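Local atomic coordinates of orotidine 5'-phosphate decarboxylase (Pyrococcus horikoshii, PDB entry 2CZD), a protein that probably catalyses the decarboxylation of orotidine 5'-monophosphate to UMP, the last step of de novo UMP synthesis. Residues 27-32 with 55-60; 59-64 with 83-88. All blocks are in the same frame, centred on the assembly; numbering follows the deposited sequence.

Contact 1: residues 27-32 with 55-60; sequences MIKVNW and IADLKL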
ATOM      1  N   MET B  27     -14.282 -10.450 -13.490  1.00 10.36           N
ATOM      2  CA  MET B  27     -12.905 -10.264 -13.030  1.00 12.37           C
ATOM      3  C   MET B  27     -12.705 -10.893 -11.668  1.00  9.02           C
ATOM      4  O   MET B  27     -13.658 -11.103 -10.927  1.00 10.10           O
ATOM      5  CB  MET B  27     -12.569  -8.774 -12.913  1.00 15.73           C
ATOM      6  CG  MET B  27     -12.702  -8.017 -14.218  1.00 19.46           C
ATOM      7  SD  MET B  27     -12.032  -6.367 -14.052  1.00 21.14           S
ATOM      8  CE  MET B  27     -12.825  -5.518 -15.456  1.00 14.97           C
ATOM      9  N   ILE B  28     -11.443 -11.170 -11.348  1.00  9.50           N
ATOM     10  CA  ILE B  28     -11.054 -11.709 -10.059  1.00 10.39           C
ATOM     11  C   ILE B  28     -10.199 -10.612  -9.441  1.00 11.34           C
ATOM     12  O   ILE B  28      -9.321 -10.053 -10.110  1.00 12.05           O
ATOM     13  CB  ILE B  28     -10.183 -12.963 -10.208  1.00 12.43           C
ATOM     14  CG1 ILE B  28     -10.995 -14.071 -10.886  1.00 15.74           C
ATOM     15  CG2 ILE B  28      -9.669 -13.404  -8.848  1.00 18.01           C
ATOM     16  CD1 ILE B  28     -10.138 -15.238 -11.368  1.00 13.86           C
ATOM     17  N   LYS B  29     -10.475 -10.282  -8.191  1.00  8.65           N
ATOM     18  CA  LYS B  29      -9.690  -9.268  -7.487  1.00  8.59           C
ATOM     19  C   LYS B  29      -8.850  -9.946  -6.397  1.00 11.01           C
ATOM     20  O   LYS B  29      -9.371 -10.718  -5.575  1.00  9.47           O
ATOM     21  CB  LYS B  29     -10.619  -8.215  -6.857  1.00  8.55           C
ATOM     22  CG  LYS B  29      -9.870  -7.102  -6.096  1.00  7.83           C
ATOM     23  CD  LYS B  29     -10.871  -6.062  -5.601  1.00  7.51           C
ATOM     24  CE  LYS B  29     -11.625  -6.527  -4.340  1.00  9.48           C
ATOM     25  NZ  LYS B  29     -10.712  -6.669  -3.162  1.00 11.35           N
ATOM     26  N   VAL B  30      -7.551  -9.670  -6.396  1.00  8.75           N
ATOM     27  CA  VAL B  30      -6.661 -10.255  -5.400  1.00  8.52           C
ATOM     28  C   VAL B  30      -6.078  -9.139  -4.537  1.00 11.04           C
ATOM     29  O   VAL B  30      -5.983  -7.992  -4.975  1.00 11.74           O
ATOM     30  CB  VAL B  30      -5.520 -11.076  -6.056  1.00 12.22           C
ATOM     31  CG1 VAL B  30      -6.120 -12.207  -6.909  1.00 13.95           C
ATOM     32  CG2 VAL B  30      -4.633 -10.171  -6.903  1.00 12.95           C
ATOM     33  N   ASN B  31      -5.700  -9.465  -3.309  1.00 11.91           N
ATOM     34  CA  ASN B  31      -5.146  -8.443  -2.417  1.00 12.29           C
ATOM     35  C   ASN B  31      -3.739  -8.777  -1.918  1.00 10.53           C
ATOM     36  O   ASN B  31      -3.168  -9.792  -2.303  1.00 10.77           O
ATOM     37  CB  ASN B  31      -6.094  -8.215  -1.237  1.00 12.85           C
ATOM     38  CG  ASN B  31      -6.345  -9.475  -0.432  1.00 13.37           C
ATOM     39  OD1 ASN B  31      -5.621 -10.456  -0.547  1.00 15.23           O
ATOM     40  ND2 ASN B  31      -7.364  -9.438   0.413  1.00 16.74           N
ATOM     41  N   TRP B  32      -3.154  -7.904  -1.099  1.00  9.43           N
ATOM     42  CA  TRP B  32      -1.813  -8.188  -0.592  1.00  9.42           C
ATOM     43  C   TRP B  32      -1.742  -9.491   0.235  1.00 10.21           C
ATOM     44  O   TRP B  32      -0.796 -10.262   0.091  1.00 10.66           O
ATOM     45  CB  TRP B  32      -1.274  -6.999   0.237  1.00  8.79           C
ATOM     46  CG  TRP B  32      -0.729  -5.821  -0.572  1.00 10.99           C
ATOM     47  CD1 TRP B  32      -1.100  -4.511  -0.443  1.00 12.81           C
ATOM     48  CD2 TRP B  32       0.360  -5.833  -1.509  1.00 11.65           C
ATOM     49  NE1 TRP B  32      -0.309  -3.709  -1.231  1.00 13.96           N
ATOM     50  CE2 TRP B  32       0.598  -4.488  -1.894  1.00 12.12           C
ATOM     51  CE3 TRP B  32       1.161  -6.841  -2.053  1.00 10.91           C
ATOM     52  CZ2 TRP B  32       1.602  -4.129  -2.793  1.00 13.83           C
ATOM     53  CZ3 TRP B  32       2.176  -6.481  -2.961  1.00 14.27           C
ATOM     54  CH2 TRP B  32       2.381  -5.128  -3.315  1.00 14.13           C
ATOM     55  N   ILE B  55      -7.740  -8.033 -11.146  1.00  7.85           N
ATOM     56  CA  ILE B  55      -7.527  -6.732 -10.533  1.00  7.16           C
ATOM     57  C   ILE B  55      -6.650  -6.956  -9.301  1.00  7.10           C
ATOM     58  O   ILE B  55      -6.979  -7.782  -8.445  1.00  8.81           O
ATOM     59  CB  ILE B  55      -8.834  -6.092 -10.031  1.00  7.34           C
ATOM     60  CG1 ILE B  55      -9.754  -5.782 -11.200  1.00 10.04           C
ATOM     61  CG2 ILE B  55      -8.516  -4.772  -9.262  1.00 10.04           C
ATOM     62  CD1 ILE B  55     -11.213  -5.467 -10.751  1.00 11.11           C
ATOM     63  N   ALA B  56      -5.539  -6.229  -9.198  1.00  7.57           N
ATOM     64  CA  ALA B  56      -4.678  -6.330  -8.018  1.00  7.40           C
ATOM     65  C   ALA B  56      -5.050  -5.147  -7.117  1.00  7.31           C
ATOM     66  O   ALA B  56      -4.722  -3.987  -7.426  1.00  8.84           O
ATOM     67  CB  ALA B  56      -3.193  -6.273  -8.419  1.00  9.88           C
ATOM     68  N   ASP B  57      -5.774  -5.455  -6.042  1.00  7.88           N
ATOM     69  CA  ASP B  57      -6.277  -4.466  -5.089  1.00  6.93           C
ATOM     70  C   ASP B  57      -5.144  -4.163  -4.121  1.00  8.94           C
ATOM     71  O   ASP B  57      -5.129  -4.634  -2.977  1.00  9.97           O
ATOM     72  CB  ASP B  57      -7.496  -5.040  -4.345  1.00  9.34           C
ATOM     73  CG  ASP B  57      -8.200  -4.004  -3.494  1.00 12.54           C
ATOM     74  OD1 ASP B  57      -7.648  -2.900  -3.326  1.00 10.30           O
ATOM     75  OD2 ASP B  57      -9.300  -4.291  -2.974  1.00 15.11           O
ATOM     76  N   LEU B  58      -4.186  -3.386  -4.608  1.00  8.08           N
ATOM     77  CA  LEU B  58      -3.027  -3.034  -3.778  1.00  9.95           C
ATOM     78  C   LEU B  58      -3.151  -1.689  -3.071  1.00  9.38           C
ATOM     79  O   LEU B  58      -2.503  -1.479  -2.043  1.00 10.41           O
ATOM     80  CB  LEU B  58      -1.763  -3.020  -4.632  1.00 11.35           C
ATOM     81  CG  LEU B  58      -1.577  -4.236  -5.539  1.00 12.39           C
ATOM     82  CD1 LEU B  58      -0.229  -4.109  -6.265  1.00 14.86           C
ATOM     83  CD2 LEU B  58      -1.632  -5.515  -4.719  1.00 12.40           C
ATOM     84  N   LYS B  59      -3.994  -0.800  -3.604  1.00  7.95           N
ATOM     85  CA  LYS B  59      -4.167   0.563  -3.068  1.00  8.50           C
ATOM     86  C   LYS B  59      -2.787   1.182  -2.903  1.00  8.20           C
ATOM     87  O   LYS B  59      -2.411   1.674  -1.828  1.00  9.35           O
ATOM     88  CB  LYS B  59      -4.939   0.555  -1.748  1.00 11.30           C
ATOM     89  CG  LYS B  59      -6.380   0.078  -1.923  1.00  8.77           C
ATOM     90  CD  LYS B  59      -7.246   0.356  -0.690  1.00 12.08           C
ATOM     91  CE  LYS B  59      -8.682  -0.181  -0.833  1.00 11.96           C
ATOM     92  NZ  LYS B  59      -8.727  -1.682  -0.936  1.00 13.47           N
ATOM     93  N   LEU B  60      -2.033   1.158  -4.001  1.00  7.13           N
ATOM     94  CA  LEU B  60      -0.666   1.687  -3.977  1.00  8.97           C
ATOM     95  C   LEU B  60      -0.662   3.143  -3.535  1.00  8.29           C
ATOM     96  O   LEU B  60      -1.475   3.961  -4.000  1.00  8.55           O
ATOM     97  CB  LEU B  60       0.019   1.543  -5.336  1.00  7.80           C
ATOM     98  CG  LEU B  60       0.292   0.093  -5.788  1.00  7.94           C
ATOM     99  CD1 LEU B  60       1.054   0.147  -7.129  1.00  8.38           C
ATOM    100  CD2 LEU B  60       1.060  -0.697  -4.716  1.00 11.17           C
TER
HETATM  101  O   HOH W   1      -4.413  -5.413  -0.160  1.00 17.04           O
HETATM  102  O   HOH W   2       0.092  -0.790  -1.122  1.00 26.38           O
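Lys29 sets CG anti to its backbone N (chi1 -180°) and then bends at its last two torsions, while Asp57 likewise turns CG anti to its N; the two chains meet on one face of the sheet. Lys29 NZ lies 2.8 Å from Asp57 OD2 and uses the anti lone pair of that oxygen, a salt bridge and hydrogen bond in one. Asp57 OD1 is engaged on its syn side by Lys59 NZ at 2.9 Å, 20° out of the carboxylate plane. The carboxylate thus receives both lysines, the NZ atoms of Lys29 and Lys59 staying 5.8 Å apart; Lys59 NZ also forms a salt bridge with Asp62 of the second subunit. Lys29 and Asp57 are assigned to substrate binding and Lys59 is the assigned proton donor, consistent with this network lying in the active site. It sits where strands 27-31 and 53-60, parallel neighbours in the closed TIM barrel, approach their C-terminal ends. Three backbone bonds fix their pairing: Ile55 N to Ile28 O (N-H...O angle 170°), Val30 N to Ile55 O and Asp57 N to Val30 O. Toward the N-terminal end of strand 27-31, Met27 SD packs on Ile55 CD1 at 3.5 Å. Just past this strand Trp32 begins a helix, and Leu58 CD2 stands over a face of its indole, 3.8 Å from the six-membered ring's centroid, a CH-pi contact. The Trp32 ring also stacks on Trp32 of the second subunit. An alanine here would probably leave Leu58 CD2 without its aromatic face and the partner indole without its mate. A water accepts from Trp32 NE1 at 2.9 Å and donates to Leu58 O.

Contact 2: residues 59-64 with 83-88; sequences KLADIP and IVHTFV
Leu60 O accepts the backbone N-H of His85 at 2.9 Å, with an N-H...O angle of 165° and the donor tilted 18° from the carbonyl plane. In the other direction Leu60 N donates to Ile83 O at 3.2 Å, here in the carbonyl plane and on a lone pair. Both bonds flank Val84, and they define a parallel bridge between Leu60 and Val84, whose side chains share a face of the sheet and meet through Leu60 CB and Val84 CG1, 4.2 Å apart. Next to this bridge, Ile83 CG2 lies 4.0 Å from Lys59 CG, the two side chains running side by side in the same direction. The His85 ring turns its CD2 edge to Lys59 O, 3.3 Å away and near the ring plane, and CD2 also touches Lys59 CB. Its NE2 is hydrogen-bonded to Ala61 O of the second subunit, a bond that both chains make reciprocally. Past the strand ends, Val88 takes over the packing: CG2 rests 3.7 Å from Ala61 CB, while CG1, anti to the backbone N (chi1 -178°), reaches Asp62 O at 3.5 Å. Asp62 OD1 accepts from Ile63 N through its anti lone pair at 2.8 Å, and its charged partner is Lys59 of the second subunit. Strands 53-60 and 81-85 are joined through helix 64-76, and the contact joins the C-terminal ends of the two strands of this beta-alpha-beta unit, where the substrate-binding loop of a TIM-barrel decarboxylase leaves its strand at the dimer interface.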
ATOM      1  N   LYS B  59      -3.994  -0.800  -3.604  1.00  7.95           N
ATOM      2  CA  LYS B  59      -4.167   0.563  -3.068  1.00  8.50           C
ATOM      3  C   LYS B  59      -2.787   1.182  -2.903  1.00  8.20           C
ATOM      4  O   LYS B  59      -2.411   1.674  -1.828  1.00  9.35           O
ATOM      5  CB  LYS B  59      -4.939   0.555  -1.748  1.00 11.30           C
ATOM      6  CG  LYS B  59      -6.380   0.078  -1.923  1.00  8.77           C
ATOM      7  CD  LYS B  59      -7.246   0.356  -0.690  1.00 12.08           C
ATOM      8  CE  LYS B  59      -8.682  -0.181  -0.833  1.00 11.96           C
ATOM      9  NZ  LYS B  59      -8.727  -1.682  -0.936  1.00 13.47           N
ATOM     10  N   LEU B  60      -2.033   1.158  -4.001  1.00  7.13           N
ATOM     11  CA  LEU B  60      -0.666   1.687  -3.977  1.00  8.97           C
ATOM     12  C   LEU B  60      -0.662   3.143  -3.535  1.00  8.29           C
ATOM     13  O   LEU B  60      -1.475   3.961  -4.000  1.00  8.55           O
ATOM     14  CB  LEU B  60       0.019   1.543  -5.336  1.00  7.80           C
ATOM     15  CG  LEU B  60       0.292   0.093  -5.788  1.00  7.94           C
ATOM     16  CD1 LEU B  60       1.054   0.147  -7.129  1.00  8.38           C
ATOM     17  CD2 LEU B  60       1.060  -0.697  -4.716  1.00 11.17           C
ATOM     18  N   ALA B  61       0.276   3.447  -2.643  1.00  8.08           N
ATOM     19  CA  ALA B  61       0.379   4.777  -2.045  1.00  7.48           C
ATOM     20  C   ALA B  61       1.844   5.122  -1.761  1.00  8.80           C
ATOM     21  O   ALA B  61       2.182   5.753  -0.754  1.00  9.83           O
ATOM     22  CB  ALA B  61      -0.427   4.787  -0.742  1.00 10.17           C
ATOM     23  N   ASP B  62       2.728   4.685  -2.637  1.00  8.50           N
ATOM     24  CA  ASP B  62       4.137   4.978  -2.427  1.00  7.87           C
ATOM     25  C   ASP B  62       4.632   6.092  -3.358  1.00  8.99           C
ATOM     26  O   ASP B  62       3.847   6.716  -4.110  1.00  8.71           O
ATOM     27  CB  ASP B  62       4.961   3.698  -2.649  1.00  9.31           C
ATOM     28  CG  ASP B  62       6.091   3.557  -1.642  1.00 10.46           C
ATOM     29  OD1 ASP B  62       6.928   4.474  -1.555  1.00 11.90           O
ATOM     30  OD2 ASP B  62       6.150   2.532  -0.935  1.00 14.11           O
ATOM     31  N   ILE B  63       5.939   6.368  -3.288  1.00  9.28           N
ATOM     32  CA  ILE B  63       6.530   7.368  -4.165  1.00  9.10           C
ATOM     33  C   ILE B  63       6.453   6.837  -5.603  1.00 10.74           C
ATOM     34  O   ILE B  63       6.363   5.620  -5.839  1.00  9.68           O
ATOM     35  CB  ILE B  63       7.992   7.681  -3.773  1.00 12.22           C
ATOM     36  CG1 ILE B  63       8.898   6.483  -4.031  1.00 14.21           C
ATOM     37  CG2 ILE B  63       8.039   8.046  -2.305  1.00 15.25           C
ATOM     38  CD1 ILE B  63      10.379   6.778  -3.704  1.00 15.66           C
ATOM     39  N   PRO B  64       6.499   7.732  -6.591  1.00 10.53           N
ATOM     40  CA  PRO B  64       6.401   7.287  -7.984  1.00  9.48           C
ATOM     41  C   PRO B  64       7.273   6.119  -8.410  1.00  8.48           C
ATOM     42  O   PRO B  64       6.769   5.149  -8.978  1.00 10.93           O
ATOM     43  CB  PRO B  64       6.682   8.560  -8.782  1.00  8.32           C
ATOM     44  CG  PRO B  64       6.114   9.630  -7.889  1.00  9.71           C
ATOM     45  CD  PRO B  64       6.569   9.203  -6.502  1.00 11.71           C
ATOM     46  N   ILE B  83      -5.273  -1.280  -8.451  1.00  7.74           N
ATOM     47  CA  ILE B  83      -5.966  -0.227  -7.696  1.00  6.65           C
ATOM     48  C   ILE B  83      -4.915   0.657  -7.017  1.00  7.83           C
ATOM     49  O   ILE B  83      -4.026   0.167  -6.308  1.00  8.16           O
ATOM     50  CB  ILE B  83      -6.925  -0.834  -6.655  1.00  7.09           C
ATOM     51  CG1 ILE B  83      -8.031  -1.575  -7.406  1.00  7.24           C
ATOM     52  CG2 ILE B  83      -7.541   0.268  -5.749  1.00 10.58           C
ATOM     53  CD1 ILE B  83      -9.067  -2.300  -6.510  1.00  8.85           C
ATOM     54  N   VAL B  84      -5.031   1.966  -7.233  1.00  7.12           N
ATOM     55  CA  VAL B  84      -4.078   2.926  -6.693  1.00  8.73           C
ATOM     56  C   VAL B  84      -4.796   4.057  -5.984  1.00  8.56           C
ATOM     57  O   VAL B  84      -5.921   4.425  -6.353  1.00  9.26           O
ATOM     58  CB  VAL B  84      -3.218   3.536  -7.833  1.00  9.68           C
ATOM     59  CG1 VAL B  84      -2.480   2.446  -8.569  1.00 15.16           C
ATOM     60  CG2 VAL B  84      -4.121   4.321  -8.787  1.00 11.77           C
ATOM     61  N   HIS B  85      -4.173   4.591  -4.941  1.00  7.59           N
ATOM     62  CA  HIS B  85      -4.763   5.734  -4.234  1.00  6.13           C
ATOM     63  C   HIS B  85      -4.532   6.999  -5.051  1.00  8.35           C
ATOM     64  O   HIS B  85      -3.614   7.068  -5.872  1.00  9.93           O
ATOM     65  CB  HIS B  85      -4.090   5.951  -2.874  1.00  6.23           C
ATOM     66  CG  HIS B  85      -4.784   5.271  -1.736  1.00  7.55           C
ATOM     67  ND1 HIS B  85      -6.015   5.674  -1.267  1.00  7.42           N
ATOM     68  CD2 HIS B  85      -4.406   4.220  -0.961  1.00  8.35           C
ATOM     69  CE1 HIS B  85      -6.369   4.905  -0.252  1.00  7.48           C
ATOM     70  NE2 HIS B  85      -5.409   4.013  -0.045  1.00  8.16           N
ATOM     71  N   THR B  86      -5.389   7.983  -4.801  1.00  7.78           N
ATOM     72  CA  THR B  86      -5.309   9.296  -5.434  1.00  6.96           C
ATOM     73  C   THR B  86      -4.539  10.261  -4.522  1.00  8.18           C
ATOM     74  O   THR B  86      -3.863  11.169  -5.007  1.00  8.84           O
ATOM     75  CB  THR B  86      -6.725   9.894  -5.635  1.00  8.27           C
ATOM     76  OG1 THR B  86      -7.502   8.979  -6.412  1.00  8.29           O
ATOM     77  CG2 THR B  86      -6.676  11.210  -6.390  1.00 11.88           C
ATOM     78  N   PHE B  87      -4.648  10.042  -3.204  1.00  7.71           N
ATOM     79  CA  PHE B  87      -4.085  10.928  -2.158  1.00  8.93           C
ATOM     80  C   PHE B  87      -2.608  11.277  -2.273  1.00  9.12           C
ATOM     81  O   PHE B  87      -2.213  12.394  -1.958  1.00 10.09           O
ATOM     82  CB  PHE B  87      -4.337  10.277  -0.768  1.00 10.03           C
ATOM     83  CG  PHE B  87      -4.735  11.228   0.345  1.00 16.45           C
ATOM     84  CD1 PHE B  87      -3.890  12.244   0.767  1.00 17.88           C
ATOM     85  CD2 PHE B  87      -5.946  11.055   1.016  1.00 14.05           C
ATOM     86  CE1 PHE B  87      -4.254  13.089   1.850  1.00 12.39           C
ATOM     87  CE2 PHE B  87      -6.308  11.908   2.107  1.00 11.61           C
ATOM     88  CZ  PHE B  87      -5.457  12.909   2.499  1.00 11.60           C
ATOM     89  N   VAL B  88      -1.800  10.332  -2.740  1.00  7.57           N
ATOM     90  CA  VAL B  88      -0.366  10.521  -2.809  1.00  7.92           C
ATOM     91  C   VAL B  88       0.100  11.400  -3.960  1.00 10.30           C
ATOM     92  O   VAL B  88       1.252  11.811  -3.997  1.00  9.66           O
ATOM     93  CB  VAL B  88       0.324   9.118  -2.785  1.00  9.38           C
ATOM     94  CG1 VAL B  88       1.842   9.225  -2.813  1.00 10.09           C
ATOM     95  CG2 VAL B  88      -0.081   8.407  -1.485  1.00 14.66           C
TER

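Overall arrangement
Both contacts are buried and share strand 53-60, which lies between 27-31 and 81-85 in the barrel; Lys59 and Leu60 belong to both. Their centres are about 13 Å apart, contact 1 about 6 Å from the centre of the chain and contact 2 about 15 Å. The chemistry differs along the strand: contact 1 has three well-aligned strand bonds and a salt-bridge network of Lys29, Asp57 and Lys59 that reaches the second subunit through Lys59, whereas contact 2 has a single bridge followed by loop packing and is touched by the second subunit at more residues. Ile83 connects them directly, its CD1 packing on Asp57 OD1 at 3.5 Å and its CG1 on Ile55 CG2.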